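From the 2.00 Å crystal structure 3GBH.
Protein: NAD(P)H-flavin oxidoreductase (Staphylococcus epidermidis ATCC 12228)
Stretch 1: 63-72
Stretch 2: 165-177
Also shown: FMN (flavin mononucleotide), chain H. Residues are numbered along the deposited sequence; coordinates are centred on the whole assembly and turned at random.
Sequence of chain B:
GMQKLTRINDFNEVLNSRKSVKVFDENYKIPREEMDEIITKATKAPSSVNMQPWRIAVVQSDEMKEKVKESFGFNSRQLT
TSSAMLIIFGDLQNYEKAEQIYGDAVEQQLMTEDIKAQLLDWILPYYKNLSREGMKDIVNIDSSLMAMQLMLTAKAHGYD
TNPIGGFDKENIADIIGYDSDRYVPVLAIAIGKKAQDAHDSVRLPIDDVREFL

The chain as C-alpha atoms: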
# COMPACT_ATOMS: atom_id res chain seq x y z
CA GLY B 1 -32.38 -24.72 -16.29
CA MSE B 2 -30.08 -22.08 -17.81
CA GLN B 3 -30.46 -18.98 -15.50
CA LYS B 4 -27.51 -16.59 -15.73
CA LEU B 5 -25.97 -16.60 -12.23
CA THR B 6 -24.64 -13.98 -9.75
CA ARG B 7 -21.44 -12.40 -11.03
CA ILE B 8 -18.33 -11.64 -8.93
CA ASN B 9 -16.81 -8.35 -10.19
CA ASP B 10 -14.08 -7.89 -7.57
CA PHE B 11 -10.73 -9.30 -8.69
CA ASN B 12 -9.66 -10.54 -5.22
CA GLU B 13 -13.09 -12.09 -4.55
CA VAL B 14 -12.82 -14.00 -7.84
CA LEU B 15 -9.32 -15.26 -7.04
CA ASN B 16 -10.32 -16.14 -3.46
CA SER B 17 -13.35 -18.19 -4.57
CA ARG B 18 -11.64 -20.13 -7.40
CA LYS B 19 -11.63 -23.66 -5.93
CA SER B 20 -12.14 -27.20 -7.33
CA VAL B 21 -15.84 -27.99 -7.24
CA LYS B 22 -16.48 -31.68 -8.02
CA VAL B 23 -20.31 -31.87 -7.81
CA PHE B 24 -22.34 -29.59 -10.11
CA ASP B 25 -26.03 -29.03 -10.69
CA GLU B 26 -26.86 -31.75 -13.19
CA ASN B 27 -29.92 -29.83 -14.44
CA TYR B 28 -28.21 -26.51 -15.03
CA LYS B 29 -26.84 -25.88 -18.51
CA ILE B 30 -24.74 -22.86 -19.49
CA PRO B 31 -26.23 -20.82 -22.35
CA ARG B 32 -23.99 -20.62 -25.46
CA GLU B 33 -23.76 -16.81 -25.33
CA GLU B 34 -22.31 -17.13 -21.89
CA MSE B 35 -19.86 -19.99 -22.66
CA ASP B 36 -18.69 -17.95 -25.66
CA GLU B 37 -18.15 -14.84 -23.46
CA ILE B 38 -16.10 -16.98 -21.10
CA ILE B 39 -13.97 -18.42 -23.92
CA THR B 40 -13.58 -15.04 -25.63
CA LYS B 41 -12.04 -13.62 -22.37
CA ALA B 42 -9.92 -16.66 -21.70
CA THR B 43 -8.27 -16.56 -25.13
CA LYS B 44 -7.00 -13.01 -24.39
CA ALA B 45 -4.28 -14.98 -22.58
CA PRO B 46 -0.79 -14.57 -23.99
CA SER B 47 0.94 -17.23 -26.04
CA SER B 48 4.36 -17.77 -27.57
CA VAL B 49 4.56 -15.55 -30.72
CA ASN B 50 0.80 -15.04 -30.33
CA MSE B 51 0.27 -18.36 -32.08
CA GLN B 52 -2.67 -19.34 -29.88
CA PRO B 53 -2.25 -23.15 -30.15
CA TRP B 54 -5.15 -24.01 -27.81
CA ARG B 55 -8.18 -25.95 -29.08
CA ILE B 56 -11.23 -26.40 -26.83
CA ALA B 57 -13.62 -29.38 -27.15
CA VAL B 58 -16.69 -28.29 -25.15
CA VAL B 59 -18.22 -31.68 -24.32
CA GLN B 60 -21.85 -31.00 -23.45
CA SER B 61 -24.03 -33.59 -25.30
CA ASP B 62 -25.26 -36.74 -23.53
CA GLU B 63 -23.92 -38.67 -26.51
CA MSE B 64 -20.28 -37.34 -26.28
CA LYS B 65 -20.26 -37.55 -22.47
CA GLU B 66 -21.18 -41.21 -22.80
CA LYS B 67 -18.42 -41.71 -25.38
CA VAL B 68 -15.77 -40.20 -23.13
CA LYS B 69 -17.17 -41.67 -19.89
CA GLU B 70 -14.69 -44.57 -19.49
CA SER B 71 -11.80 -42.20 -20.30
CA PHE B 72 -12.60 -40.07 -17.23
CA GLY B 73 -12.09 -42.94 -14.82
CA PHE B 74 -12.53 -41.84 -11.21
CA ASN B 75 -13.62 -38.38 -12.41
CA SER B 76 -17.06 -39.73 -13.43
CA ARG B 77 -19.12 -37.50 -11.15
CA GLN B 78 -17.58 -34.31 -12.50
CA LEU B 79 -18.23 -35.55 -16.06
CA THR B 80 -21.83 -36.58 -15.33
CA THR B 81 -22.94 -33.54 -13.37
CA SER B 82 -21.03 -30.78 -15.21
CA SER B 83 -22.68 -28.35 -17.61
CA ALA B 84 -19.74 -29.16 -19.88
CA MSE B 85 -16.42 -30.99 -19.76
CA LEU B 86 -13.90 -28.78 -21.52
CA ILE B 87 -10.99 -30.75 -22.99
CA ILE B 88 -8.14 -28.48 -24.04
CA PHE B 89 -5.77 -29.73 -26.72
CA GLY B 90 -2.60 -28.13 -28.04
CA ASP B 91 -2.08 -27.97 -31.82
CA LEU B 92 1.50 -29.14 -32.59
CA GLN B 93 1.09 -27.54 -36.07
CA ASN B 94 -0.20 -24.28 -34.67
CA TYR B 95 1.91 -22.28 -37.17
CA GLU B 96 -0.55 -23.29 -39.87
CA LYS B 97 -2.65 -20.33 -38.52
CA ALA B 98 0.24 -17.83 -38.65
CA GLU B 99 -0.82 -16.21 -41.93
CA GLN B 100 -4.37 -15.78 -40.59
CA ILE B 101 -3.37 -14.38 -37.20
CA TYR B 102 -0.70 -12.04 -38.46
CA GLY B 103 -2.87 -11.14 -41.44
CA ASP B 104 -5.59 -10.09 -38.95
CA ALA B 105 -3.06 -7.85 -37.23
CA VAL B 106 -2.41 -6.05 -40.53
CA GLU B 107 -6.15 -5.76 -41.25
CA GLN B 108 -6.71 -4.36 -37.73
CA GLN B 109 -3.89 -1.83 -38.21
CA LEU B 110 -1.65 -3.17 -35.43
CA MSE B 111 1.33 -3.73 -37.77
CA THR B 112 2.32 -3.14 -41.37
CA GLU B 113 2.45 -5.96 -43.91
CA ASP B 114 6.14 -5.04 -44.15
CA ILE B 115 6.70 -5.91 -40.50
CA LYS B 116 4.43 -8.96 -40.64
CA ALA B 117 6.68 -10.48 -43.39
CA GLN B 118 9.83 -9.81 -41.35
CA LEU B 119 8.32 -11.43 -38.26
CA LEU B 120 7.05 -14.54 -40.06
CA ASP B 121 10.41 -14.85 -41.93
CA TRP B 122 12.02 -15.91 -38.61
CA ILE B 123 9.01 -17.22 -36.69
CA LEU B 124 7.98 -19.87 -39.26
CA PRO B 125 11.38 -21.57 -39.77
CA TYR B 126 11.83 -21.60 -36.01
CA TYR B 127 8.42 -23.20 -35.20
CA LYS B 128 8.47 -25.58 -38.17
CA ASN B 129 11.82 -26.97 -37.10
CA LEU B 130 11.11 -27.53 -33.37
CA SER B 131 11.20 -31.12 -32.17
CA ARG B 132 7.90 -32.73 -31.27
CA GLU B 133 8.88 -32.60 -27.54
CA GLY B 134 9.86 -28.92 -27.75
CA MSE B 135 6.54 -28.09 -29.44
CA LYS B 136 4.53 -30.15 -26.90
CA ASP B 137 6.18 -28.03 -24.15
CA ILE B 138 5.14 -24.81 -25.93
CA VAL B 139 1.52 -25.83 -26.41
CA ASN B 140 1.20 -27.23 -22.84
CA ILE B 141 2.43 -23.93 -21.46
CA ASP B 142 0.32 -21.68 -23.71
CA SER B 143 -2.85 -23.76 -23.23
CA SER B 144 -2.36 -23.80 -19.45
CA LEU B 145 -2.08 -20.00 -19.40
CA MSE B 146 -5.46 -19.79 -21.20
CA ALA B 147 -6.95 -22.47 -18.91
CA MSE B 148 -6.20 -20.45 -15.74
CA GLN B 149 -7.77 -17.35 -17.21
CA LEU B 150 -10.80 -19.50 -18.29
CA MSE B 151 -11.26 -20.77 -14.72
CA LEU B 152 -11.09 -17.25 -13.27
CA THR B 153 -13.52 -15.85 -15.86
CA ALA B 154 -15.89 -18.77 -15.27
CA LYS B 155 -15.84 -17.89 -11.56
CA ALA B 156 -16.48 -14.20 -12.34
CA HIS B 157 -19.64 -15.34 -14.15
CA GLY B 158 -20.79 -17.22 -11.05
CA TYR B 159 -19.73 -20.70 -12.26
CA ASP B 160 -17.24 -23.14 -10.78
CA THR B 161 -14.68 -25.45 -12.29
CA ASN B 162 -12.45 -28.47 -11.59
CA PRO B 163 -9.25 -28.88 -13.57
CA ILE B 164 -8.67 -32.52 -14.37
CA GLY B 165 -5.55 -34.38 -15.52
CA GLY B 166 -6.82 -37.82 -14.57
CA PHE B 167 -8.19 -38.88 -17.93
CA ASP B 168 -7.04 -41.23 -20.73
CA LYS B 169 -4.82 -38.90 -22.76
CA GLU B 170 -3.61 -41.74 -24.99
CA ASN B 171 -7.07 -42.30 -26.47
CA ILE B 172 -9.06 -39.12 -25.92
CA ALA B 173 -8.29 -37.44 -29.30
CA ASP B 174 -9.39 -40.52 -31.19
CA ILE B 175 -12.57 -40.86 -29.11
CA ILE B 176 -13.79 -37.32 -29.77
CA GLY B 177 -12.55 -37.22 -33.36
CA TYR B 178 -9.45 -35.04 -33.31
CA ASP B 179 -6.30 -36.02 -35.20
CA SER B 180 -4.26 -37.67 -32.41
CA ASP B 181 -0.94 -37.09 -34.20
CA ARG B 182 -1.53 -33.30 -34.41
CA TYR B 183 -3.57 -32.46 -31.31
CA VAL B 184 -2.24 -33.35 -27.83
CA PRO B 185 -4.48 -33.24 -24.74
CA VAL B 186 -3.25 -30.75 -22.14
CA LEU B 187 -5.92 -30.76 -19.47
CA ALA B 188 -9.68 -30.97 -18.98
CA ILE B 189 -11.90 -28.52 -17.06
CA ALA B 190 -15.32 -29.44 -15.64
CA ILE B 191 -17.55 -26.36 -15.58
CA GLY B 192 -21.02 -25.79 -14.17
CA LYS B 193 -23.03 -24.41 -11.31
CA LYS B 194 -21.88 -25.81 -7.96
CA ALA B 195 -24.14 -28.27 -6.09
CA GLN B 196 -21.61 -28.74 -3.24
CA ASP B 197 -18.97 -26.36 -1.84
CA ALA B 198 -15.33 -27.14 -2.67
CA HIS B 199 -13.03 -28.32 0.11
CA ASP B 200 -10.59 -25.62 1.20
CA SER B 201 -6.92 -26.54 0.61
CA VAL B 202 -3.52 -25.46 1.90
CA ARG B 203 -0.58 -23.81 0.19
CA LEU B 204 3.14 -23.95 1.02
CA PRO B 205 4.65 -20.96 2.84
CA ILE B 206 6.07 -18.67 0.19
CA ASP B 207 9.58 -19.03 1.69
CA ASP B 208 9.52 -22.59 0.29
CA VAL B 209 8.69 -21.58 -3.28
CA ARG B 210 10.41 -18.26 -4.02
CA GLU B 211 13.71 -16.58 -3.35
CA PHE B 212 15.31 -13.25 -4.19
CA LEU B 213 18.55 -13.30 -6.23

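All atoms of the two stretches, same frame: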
# COMPACT_ATOMS: atom_id res chain seq x y z
N GLU B 63 -24.61 -37.74 -25.62
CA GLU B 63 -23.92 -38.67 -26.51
C GLU B 63 -22.38 -38.63 -26.35
O GLU B 63 -21.77 -39.69 -26.14
CB GLU B 63 -24.35 -38.36 -27.94
CG GLU B 63 -23.94 -39.34 -28.98
CD GLU B 63 -24.14 -38.77 -30.39
OE1 GLU B 63 -25.24 -38.24 -30.67
OE2 GLU B 63 -23.20 -38.87 -31.21
N MSE B 64 -21.75 -37.44 -26.39
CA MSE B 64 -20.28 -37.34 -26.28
C MSE B 64 -19.78 -37.60 -24.84
O MSE B 64 -18.72 -38.18 -24.64
CB MSE B 64 -19.78 -35.97 -26.75
CG MSE B 64 -18.23 -35.89 -26.96
SE MSE B 64 -17.50 -37.26 -28.21
CE MSE B 64 -17.92 -36.45 -29.93
N LYS B 65 -20.55 -37.19 -23.85
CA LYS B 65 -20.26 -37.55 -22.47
C LYS B 65 -20.21 -39.07 -22.30
O LYS B 65 -19.30 -39.60 -21.65
CB LYS B 65 -21.31 -36.96 -21.54
CG LYS B 65 -21.11 -35.47 -21.29
CD LYS B 65 -22.02 -35.00 -20.18
CE LYS B 65 -21.59 -33.67 -19.59
NZ LYS B 65 -22.31 -33.50 -18.33
N GLU B 66 -21.18 -39.76 -22.87
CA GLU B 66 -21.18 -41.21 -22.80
C GLU B 66 -19.96 -41.81 -23.50
O GLU B 66 -19.38 -42.78 -23.00
CB GLU B 66 -22.44 -41.77 -23.45
CG GLU B 66 -22.53 -43.27 -23.39
CD GLU B 66 -22.53 -43.83 -21.99
OE1 GLU B 66 -23.06 -43.17 -21.08
OE2 GLU B 66 -22.01 -44.96 -21.81
N LYS B 67 -19.59 -41.23 -24.64
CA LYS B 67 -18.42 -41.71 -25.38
C LYS B 67 -17.14 -41.52 -24.62
O LYS B 67 -16.25 -42.35 -24.72
CB LYS B 67 -18.30 -41.02 -26.74
CG LYS B 67 -19.30 -41.52 -27.75
CD LYS B 67 -19.13 -40.76 -29.07
CE LYS B 67 -19.90 -41.38 -30.20
NZ LYS B 67 -19.95 -40.46 -31.38
N VAL B 68 -17.02 -40.43 -23.87
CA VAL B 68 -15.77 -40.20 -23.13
C VAL B 68 -15.83 -40.71 -21.68
O VAL B 68 -14.87 -40.56 -20.93
CB VAL B 68 -15.37 -38.73 -23.12
CG1 VAL B 68 -15.33 -38.18 -24.55
CG2 VAL B 68 -16.28 -37.92 -22.24
N LYS B 69 -16.94 -41.36 -21.29
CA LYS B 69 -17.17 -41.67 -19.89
C LYS B 69 -16.04 -42.54 -19.33
O LYS B 69 -15.45 -42.20 -18.32
CB LYS B 69 -18.53 -42.36 -19.72
CG LYS B 69 -18.96 -42.63 -18.27
CD LYS B 69 -20.20 -43.57 -18.24
N GLU B 70 -15.72 -43.65 -19.99
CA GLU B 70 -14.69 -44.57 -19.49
C GLU B 70 -13.33 -43.87 -19.40
O GLU B 70 -12.57 -44.13 -18.47
CB GLU B 70 -14.61 -45.86 -20.33
N SER B 71 -13.04 -42.97 -20.33
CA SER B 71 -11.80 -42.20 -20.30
C SER B 71 -11.65 -41.25 -19.10
O SER B 71 -10.55 -40.76 -18.86
CB SER B 71 -11.64 -41.38 -21.59
OG SER B 71 -11.68 -42.23 -22.72
N PHE B 72 -12.73 -40.94 -18.39
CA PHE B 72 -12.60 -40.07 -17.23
C PHE B 72 -12.47 -40.81 -15.92
O PHE B 72 -12.22 -40.19 -14.89
CB PHE B 72 -13.67 -38.98 -17.21
CG PHE B 72 -13.30 -37.84 -18.07
CD1 PHE B 72 -13.54 -37.89 -19.43
CD2 PHE B 72 -12.63 -36.75 -17.56
CE1 PHE B 72 -13.13 -36.85 -20.26
CE2 PHE B 72 -12.23 -35.70 -18.38
CZ PHE B 72 -12.47 -35.75 -19.73
N GLY B 165 -6.63 -33.78 -14.77
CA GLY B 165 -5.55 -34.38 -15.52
C GLY B 165 -5.70 -35.89 -15.54
O GLY B 165 -5.08 -36.56 -16.34
N GLY B 166 -6.59 -36.40 -14.69
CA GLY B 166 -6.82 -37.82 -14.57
C GLY B 166 -7.78 -38.38 -15.58
O GLY B 166 -8.82 -38.92 -15.21
N PHE B 167 -7.43 -38.26 -16.86
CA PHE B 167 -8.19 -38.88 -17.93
C PHE B 167 -7.24 -39.58 -18.91
O PHE B 167 -6.03 -39.34 -18.89
CB PHE B 167 -9.16 -37.88 -18.62
CG PHE B 167 -8.50 -36.72 -19.31
CD1 PHE B 167 -7.98 -35.66 -18.60
CD2 PHE B 167 -8.45 -36.66 -20.70
CE1 PHE B 167 -7.39 -34.58 -19.24
CE2 PHE B 167 -7.87 -35.60 -21.32
CZ PHE B 167 -7.33 -34.56 -20.60
N ASP B 168 -7.81 -40.44 -19.75
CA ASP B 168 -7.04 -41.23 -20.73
C ASP B 168 -6.58 -40.37 -21.90
O ASP B 168 -7.24 -40.29 -22.93
CB ASP B 168 -7.90 -42.41 -21.21
CG ASP B 168 -7.15 -43.35 -22.15
OD1 ASP B 168 -5.97 -43.08 -22.49
OD2 ASP B 168 -7.77 -44.34 -22.58
N LYS B 169 -5.42 -39.76 -21.74
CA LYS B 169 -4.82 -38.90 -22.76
C LYS B 169 -4.34 -39.64 -24.01
O LYS B 169 -4.25 -39.06 -25.09
CB LYS B 169 -3.68 -38.14 -22.13
CG LYS B 169 -4.21 -37.05 -21.20
CD LYS B 169 -3.09 -36.38 -20.45
CE LYS B 169 -3.63 -35.34 -19.50
NZ LYS B 169 -2.61 -34.88 -18.54
N GLU B 170 -4.02 -40.92 -23.85
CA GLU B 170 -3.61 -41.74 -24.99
C GLU B 170 -4.70 -41.91 -26.03
O GLU B 170 -4.41 -42.05 -27.20
CB GLU B 170 -3.18 -43.12 -24.51
CG GLU B 170 -1.96 -43.12 -23.63
CD GLU B 170 -0.71 -42.65 -24.35
OE1 GLU B 170 -0.38 -43.24 -25.41
OE2 GLU B 170 -0.05 -41.70 -23.85
N ASN B 171 -5.95 -41.93 -25.60
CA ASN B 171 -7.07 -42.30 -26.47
C ASN B 171 -8.09 -41.18 -26.67
O ASN B 171 -8.95 -41.29 -27.53
CB ASN B 171 -7.75 -43.53 -25.94
CG ASN B 171 -6.85 -44.73 -25.95
OD1 ASN B 171 -6.37 -45.16 -27.01
ND2 ASN B 171 -6.60 -45.29 -24.78
N ILE B 172 -7.99 -40.10 -25.91
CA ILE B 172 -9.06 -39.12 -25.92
C ILE B 172 -9.27 -38.42 -27.27
O ILE B 172 -10.42 -38.21 -27.70
CB ILE B 172 -8.91 -38.09 -24.76
CG1 ILE B 172 -10.19 -37.26 -24.60
CG2 ILE B 172 -7.64 -37.27 -24.93
CD1 ILE B 172 -11.44 -38.14 -24.18
N ALA B 173 -8.18 -38.06 -27.95
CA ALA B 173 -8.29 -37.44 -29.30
C ALA B 173 -9.07 -38.31 -30.25
O ALA B 173 -10.01 -37.85 -30.93
CB ALA B 173 -6.90 -37.10 -29.90
N ASP B 174 -8.70 -39.59 -30.32
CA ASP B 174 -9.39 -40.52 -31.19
C ASP B 174 -10.88 -40.64 -30.85
O ASP B 174 -11.72 -40.78 -31.75
CB ASP B 174 -8.76 -41.92 -31.09
CG ASP B 174 -7.33 -41.97 -31.65
OD1 ASP B 174 -7.03 -41.27 -32.66
OD2 ASP B 174 -6.50 -42.71 -31.06
N ILE B 175 -11.20 -40.65 -29.56
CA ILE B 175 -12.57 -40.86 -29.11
C ILE B 175 -13.46 -39.69 -29.55
O ILE B 175 -14.56 -39.89 -30.02
CB ILE B 175 -12.65 -41.07 -27.55
CG1 ILE B 175 -12.01 -42.41 -27.18
CG2 ILE B 175 -14.09 -41.04 -27.07
CD1 ILE B 175 -11.72 -42.58 -25.70
N ILE B 176 -12.97 -38.47 -29.43
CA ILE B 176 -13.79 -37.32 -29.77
C ILE B 176 -13.68 -36.89 -31.23
O ILE B 176 -14.48 -36.08 -31.69
CB ILE B 176 -13.57 -36.12 -28.83
CG1 ILE B 176 -12.24 -35.44 -29.09
CG2 ILE B 176 -13.65 -36.58 -27.36
CD1 ILE B 176 -12.02 -34.25 -28.17
N GLY B 177 -12.71 -37.46 -31.94
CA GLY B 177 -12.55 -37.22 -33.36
C GLY B 177 -11.61 -36.11 -33.73
O GLY B 177 -11.88 -35.36 -34.67
N1 FMN H . -9.01 -33.01 -9.32
C2 FMN H . -9.75 -34.17 -9.51
O2 FMN H . -10.74 -34.42 -8.82
N3 FMN H . -9.37 -35.06 -10.48
C4 FMN H . -8.25 -34.81 -11.28
O4 FMN H . -7.93 -35.64 -12.15
C4A FMN H . -7.50 -33.66 -11.08
N5 FMN H . -6.37 -33.39 -11.82
C5A FMN H . -5.84 -32.12 -11.84
C6 FMN H . -4.94 -31.72 -12.84
C7 FMN H . -4.41 -30.45 -12.86
C7M FMN H . -3.44 -30.04 -13.94
C8 FMN H . -4.78 -29.54 -11.86
C8M FMN H . -4.26 -28.14 -11.82
C9 FMN H . -5.67 -29.93 -10.88
C9A FMN H . -6.22 -31.21 -10.85
N10 FMN H . -7.14 -31.60 -9.86
C10 FMN H . -7.89 -32.76 -10.08
C1' FMN H . -7.63 -30.62 -8.82
C2' FMN H . -6.53 -30.48 -7.77
O2' FMN H . -6.53 -31.58 -6.89
C3' FMN H . -6.74 -29.17 -7.00
O3' FMN H . -6.55 -28.09 -7.88
C4' FMN H . -5.82 -29.00 -5.79
O4' FMN H . -6.13 -30.00 -4.82
C5' FMN H . -5.99 -27.60 -5.19
O5' FMN H . -7.33 -27.42 -4.75
P FMN H . -8.21 -26.21 -5.32
O1P FMN H . -9.56 -26.22 -4.68
O2P FMN H . -8.26 -26.35 -6.81
O3P FMN H . -7.52 -24.90 -5.01

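This is a mainly apolar contact in which two roughly antiparallel helices pack through side chains, while the residues adjoining them are tied by one backbone hydrogen bond and an offset phenylalanine pair. The axes of helices 63-68 and 172-176 cross at 146° and come no closer than 10.3 Å, so side chains fill the gap.

Val68 is buried among three isoleucines. Its CG1 lies 3.6 Å from Ile176 CG2, 3.9 Å from Ile172 CD1 and 4.0 Å from Ile175 CG2. This one methyl touches all three, and an apolar valine suits so enclosed an apolar site. Met64, a selenomethionine, sits one turn earlier. Its CA-to-CB bond points sideways, but the flexible chain brings SE to 4.0 Å from Ile176 CG2. The CA-to-CB bond of Ile175 points toward the first stretch. Its CG2 packs 3.5 Å from Lys67 O, and its CD1 approaches Ser71 OG at 3.0 Å, a tight contact.

Ser71 has the largest area covered by the other stretch. The backbones come close here: the CA atoms of Ser71 and Asp168 are 4.9 Å apart, and those of Phe72 and Phe167 4.6 Å. Asp168 N donates a hydrogen bond to Ser71 O at 2.9 Å. The same oxygen receives a CA-H...O contact from Phe167 CA at 3.2 Å.

Phe72 and Phe167 are both buried. Their ring planes are within 10° of parallel but slid apart, with centroids 5.2 Å apart, so the rings barely overlap. Instead, Phe167 CB sits over one face of the Phe72 ring, 3.9 Å from its centroid.

Asp168 also braces its own stretch: Asn171 ND2 donates to Asp168 OD2 at 2.7 Å. Next to Phe167, Gly166 N donates to FMN O4 at 3.0 Å. A CB on Gly166 would clash with that same oxygen, so glycine fits beside the flavin.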